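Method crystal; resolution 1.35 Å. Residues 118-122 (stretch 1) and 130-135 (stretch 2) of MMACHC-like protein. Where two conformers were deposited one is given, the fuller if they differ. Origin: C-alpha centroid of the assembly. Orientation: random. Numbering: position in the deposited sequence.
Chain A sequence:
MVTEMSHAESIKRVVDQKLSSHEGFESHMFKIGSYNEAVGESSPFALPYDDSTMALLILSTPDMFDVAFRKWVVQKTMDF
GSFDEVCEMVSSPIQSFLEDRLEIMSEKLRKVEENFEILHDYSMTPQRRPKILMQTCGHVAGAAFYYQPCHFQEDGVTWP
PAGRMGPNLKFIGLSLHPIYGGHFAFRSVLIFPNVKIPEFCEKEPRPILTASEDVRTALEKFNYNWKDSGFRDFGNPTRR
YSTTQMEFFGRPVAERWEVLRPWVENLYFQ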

ATOM      1  N   ILE A 118       9.098 -10.239  -5.961  1.00 14.00           N
ATOM      2  CA  ILE A 118       8.041  -9.570  -5.204  1.00 14.45           C
ATOM      3  C   ILE A 118       8.655  -8.857  -4.011  1.00 13.34           C
ATOM      4  O   ILE A 118       9.413  -9.463  -3.241  1.00 16.12           O
ATOM      5  CB  ILE A 118       6.941 -10.563  -4.683  1.00 18.86           C
ATOM      6  CG1 ILE A 118       6.408 -11.469  -5.807  1.00 24.84           C
ATOM      7  CG2 ILE A 118       5.824  -9.759  -3.994  1.00 23.13           C
ATOM      8  CD1 ILE A 118       5.237 -12.349  -5.384  1.00 37.38           C
ATOM      9  N   LEU A 119       8.360  -7.557  -3.890  1.00 10.32           N
ATOM     10  CA  LEU A 119       8.797  -6.745  -2.744  0.94 10.02           C
ATOM     11  C   LEU A 119       7.573  -6.179  -2.072  1.00 10.51           C
ATOM     12  O   LEU A 119       6.707  -5.657  -2.736  1.00 13.44           O
ATOM     13  CB  LEU A 119       9.695  -5.578  -3.238  0.94 11.94           C
ATOM     14  CG  LEU A 119      11.041  -5.997  -3.822  0.94 15.05           C
ATOM     15  CD1 LEU A 119      11.780  -4.768  -4.346  0.94 16.22           C
ATOM     16  CD2 LEU A 119      11.903  -6.723  -2.779  0.94 19.99           C
ATOM     17  N   HIS A 120       7.514  -6.270  -0.749  1.00  9.41           N
ATOM     18  CA  HIS A 120       6.365  -5.737  -0.003  1.00  8.36           C
ATOM     19  C   HIS A 120       6.672  -4.396   0.592  1.00  8.76           C
ATOM     20  O   HIS A 120       7.844  -4.002   0.707  1.00  9.38           O
ATOM     21  CB  HIS A 120       5.973  -6.716   1.093  1.00  9.24           C
ATOM     22  CG  HIS A 120       5.759  -8.092   0.592  1.00 11.90           C
ATOM     23  ND1 HIS A 120       4.837  -8.389  -0.395  1.00 14.13           N
ATOM     24  CD2 HIS A 120       6.408  -9.246   0.865  1.00 14.44           C
ATOM     25  CE1 HIS A 120       4.924  -9.679  -0.693  1.00 17.61           C
ATOM     26  NE2 HIS A 120       5.855 -10.223   0.074  1.00 17.14           N
ATOM     27  N   ASP A 121       5.640  -3.680   1.011  1.00  8.48           N
ATOM     28  CA  ASP A 121       5.858  -2.408   1.726  1.00  8.69           C
ATOM     29  C   ASP A 121       6.747  -2.581   2.978  1.00  8.60           C
ATOM     30  O   ASP A 121       7.523  -1.699   3.316  1.00 10.03           O
ATOM     31  CB  ASP A 121       4.509  -1.747   2.092  1.00  8.96           C
ATOM     32  CG  ASP A 121       3.720  -2.530   3.086  1.00 10.66           C
ATOM     33  OD1 ASP A 121       3.429  -3.707   2.816  1.00 11.54           O
ATOM     34  OD2 ASP A 121       3.380  -1.962   4.140  1.00 12.78           O
ATOM     35  N   TYR A 122       6.635  -3.727   3.622  1.00  8.71           N
ATOM     36  CA  TYR A 122       7.384  -4.026   4.830  1.00  9.02           C
ATOM     37  C   TYR A 122       8.703  -4.745   4.587  1.00  9.59           C
ATOM     38  O   TYR A 122       9.418  -5.044   5.550  1.00 10.21           O
ATOM     39  CB  TYR A 122       6.522  -4.829   5.794  1.00  9.40           C
ATOM     40  CG  TYR A 122       5.935  -6.097   5.236  1.00  9.77           C
ATOM     41  CD1 TYR A 122       6.680  -7.235   5.112  1.00 10.49           C
ATOM     42  CD2 TYR A 122       4.646  -6.122   4.769  1.00 10.04           C
ATOM     43  CE1 TYR A 122       6.137  -8.387   4.576  1.00 11.78           C
ATOM     44  CE2 TYR A 122       4.094  -7.270   4.230  1.00 10.37           C
ATOM     45  CZ  TYR A 122       4.814  -8.418   4.201  1.00 10.40           C
ATOM     46  OH  TYR A 122       4.242  -9.592   3.698  1.00 13.63           O
ATOM     47  N   PRO A 130      14.154  -0.090   3.961  1.00 11.22           N
ATOM     48  CA  PRO A 130      13.108  -0.610   3.086  1.00 10.40           C
ATOM     49  C   PRO A 130      13.657  -0.956   1.714  1.00  9.49           C
ATOM     50  O   PRO A 130      14.446  -0.220   1.165  1.00 11.55           O
ATOM     51  CB  PRO A 130      12.108   0.543   3.001  1.00 12.09           C
ATOM     52  CG  PRO A 130      12.343   1.325   4.238  1.00 13.64           C
ATOM     53  CD  PRO A 130      13.820   1.244   4.469  1.00 12.07           C
ATOM     54  N   LYS A 131      13.241  -2.100   1.181  1.00  9.56           N
ATOM     55  CA  LYS A 131      13.705  -2.519  -0.128  1.00 10.35           C
ATOM     56  C   LYS A 131      13.149  -1.707  -1.260  1.00  9.26           C
ATOM     57  O   LYS A 131      13.796  -1.608  -2.312  1.00 11.09           O
ATOM     58  CB  LYS A 131      13.422  -3.997  -0.353  1.00 11.76           C
ATOM     59  CG  LYS A 131      14.152  -4.900   0.613  1.00 17.89           C
ATOM     60  CD  LYS A 131      14.324  -6.319   0.082  1.00 24.12           C
ATOM     61  CE  LYS A 131      15.539  -6.421  -0.824  1.00 26.64           C
ATOM     62  NZ  LYS A 131      16.135  -7.794  -0.819  1.00 30.61           N
ATOM     63  N   ILE A 132      11.937  -1.169  -1.104  1.00  8.90           N
ATOM     64  CA  ILE A 132      11.353  -0.320  -2.130  1.00  9.27           C
ATOM     65  C   ILE A 132      10.456   0.717  -1.492  1.00  9.04           C
ATOM     66  O   ILE A 132       9.779   0.435  -0.484  1.00 10.21           O
ATOM     67  CB  ILE A 132      10.626  -1.144  -3.207  1.00 11.31           C
ATOM     68  CG1 ILE A 132      10.379  -0.282  -4.464  1.00 13.32           C
ATOM     69  CG2 ILE A 132       9.335  -1.745  -2.670  1.00 12.11           C
ATOM     70  CD1 ILE A 132      10.009  -1.095  -5.669  1.00 13.10           C
ATOM     71  N   LEU A 133      10.518   1.947  -2.012  1.00  9.34           N
ATOM     72  CA  LEU A 133       9.798   3.072  -1.417  1.00  9.73           C
ATOM     73  C   LEU A 133       8.468   3.240  -2.117  1.00  8.50           C
ATOM     74  O   LEU A 133       8.393   3.697  -3.264  1.00  8.93           O
ATOM     75  CB  LEU A 133      10.651   4.351  -1.491  1.00  9.27           C
ATOM     76  CG  LEU A 133      11.930   4.283  -0.649  1.00  9.60           C
ATOM     77  CD1 LEU A 133      12.700   5.553  -0.805  1.00 10.96           C
ATOM     78  CD2 LEU A 133      11.620   4.003   0.824  1.00 11.80           C
ATOM     79  N   MET A 134       7.418   2.800  -1.447  1.00  8.50           N
ATOM     80  CA  MET A 134       6.108   2.654  -2.081  1.00  8.65           C
ATOM     81  C   MET A 134       5.448   3.952  -2.498  1.00  8.07           C
ATOM     82  O   MET A 134       4.778   4.013  -3.534  1.00  9.13           O
ATOM     83  CB  MET A 134       5.170   1.899  -1.147  1.00  9.27           C
ATOM     84  CG  MET A 134       5.520   0.479  -0.972  1.00  9.36           C
ATOM     85  SD  MET A 134       5.394  -0.430  -2.508  1.00 11.25           S
ATOM     86  CE  MET A 134       5.675  -2.085  -1.937  1.00 11.21           C
ATOM     87  N   GLN A 135       5.639   5.006  -1.711  1.00  7.97           N
ATOM     88  CA  GLN A 135       5.035   6.300  -2.072  1.00  8.17           C
ATOM     89  C   GLN A 135       5.674   6.867  -3.326  1.00  7.97           C
ATOM     90  O   GLN A 135       5.001   7.467  -4.167  1.00  9.09           O
ATOM     91  CB  GLN A 135       5.114   7.290  -0.910  1.00  9.45           C
ATOM     92  CG  GLN A 135       4.340   6.797   0.305  1.00  9.09           C
ATOM     93  CD  GLN A 135       4.830   7.408   1.580  1.00  9.17           C
ATOM     94  OE1 GLN A 135       6.024   7.338   1.898  1.00 10.05           O
ATOM     95  NE2 GLN A 135       3.922   8.038   2.325  1.00  9.24           N
TER
HETATM   96  O   HOH W   1      10.122  -2.246   1.094  1.00 11.35           O

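The backbone sets the terms of this contact. Residues 118 to 120 finish a strand that begins earlier in the chain, and Asp121 and Tyr122 continue as loop or turn. Across from them, Pro130 to Leu133 run as loop before a helix opens at Met134, with Leu133 in the N-cap position. Over the paired residues the order is the same: Leu119 faces Ile132 and Asp121 faces Met134, the CA atoms of Leu119 and Ile132 lying 6.9 Å apart and those of Asp121 and Met134 6.3 Å. That spacing is wider than paired strands adopt, and no direct hydrogen bond crosses the gap. What fills it is side chain and one water, and the first rule to read here is that two backbones can be held in register without a ladder between them.

The water supplies the polar link. It donates a hydrogen bond to His120 O at 2.9 Å and accepts one from Ile132 N at 3.0 Å, joining the carbonyl at the end of the strand to an amide of the loop. His120 O and Ile132 N are 5.3 Å apart, too far to bond directly, and the water spans them. The water also lies 3.1 Å from Ile132 O and 3.1 Å from Lys131 N.

Apolar packing does the rest. CA-to-CB points toward the partner at Leu119, Lys131, Ile132 and Met134, and away at His120 and Leu133. Leu119 is the most heavily covered residue, losing 87 Å² to the other stretch. Its CB lies 3.9 Å from Ile132 CG2, a close fit between two branched aliphatic side chains. Ile132 takes a t rotamer at chi1, and its CG2 methyl also comes within 4.3 Å of His120 O.

Lys131 extends the same surface outward. Its CA-to-CB bond points toward stretch 1 while the end of the side chain leads away, so the methylene portion can serve as hydrocarbon: Lys131 CD lies 3.8 Å from Leu119 CD2. The exposed lysine thus lends apolar cover to a leucine without bringing its charge into the contact.

Met134 works against backbone more than against side chains. With chi1 and chi2 both m and chi3 t, it reaches across to place its CE methyl 3.4 Å from Asp121 N, 3.6 Å from His120 C and 3.8 Å from Leu119 O. A methyl at the end of a flexible, unbranched chain can settle against the peptide where the strand gives way to loop. These are van der Waals contacts. Asp121 meets the methionine through its methylene, CB to Met134 CG at 3.9 Å, while the end of its side chain leads away and OD2 of Asp121 is hydrogen-bonded elsewhere in the structure. The contact buries 294 Å² in total.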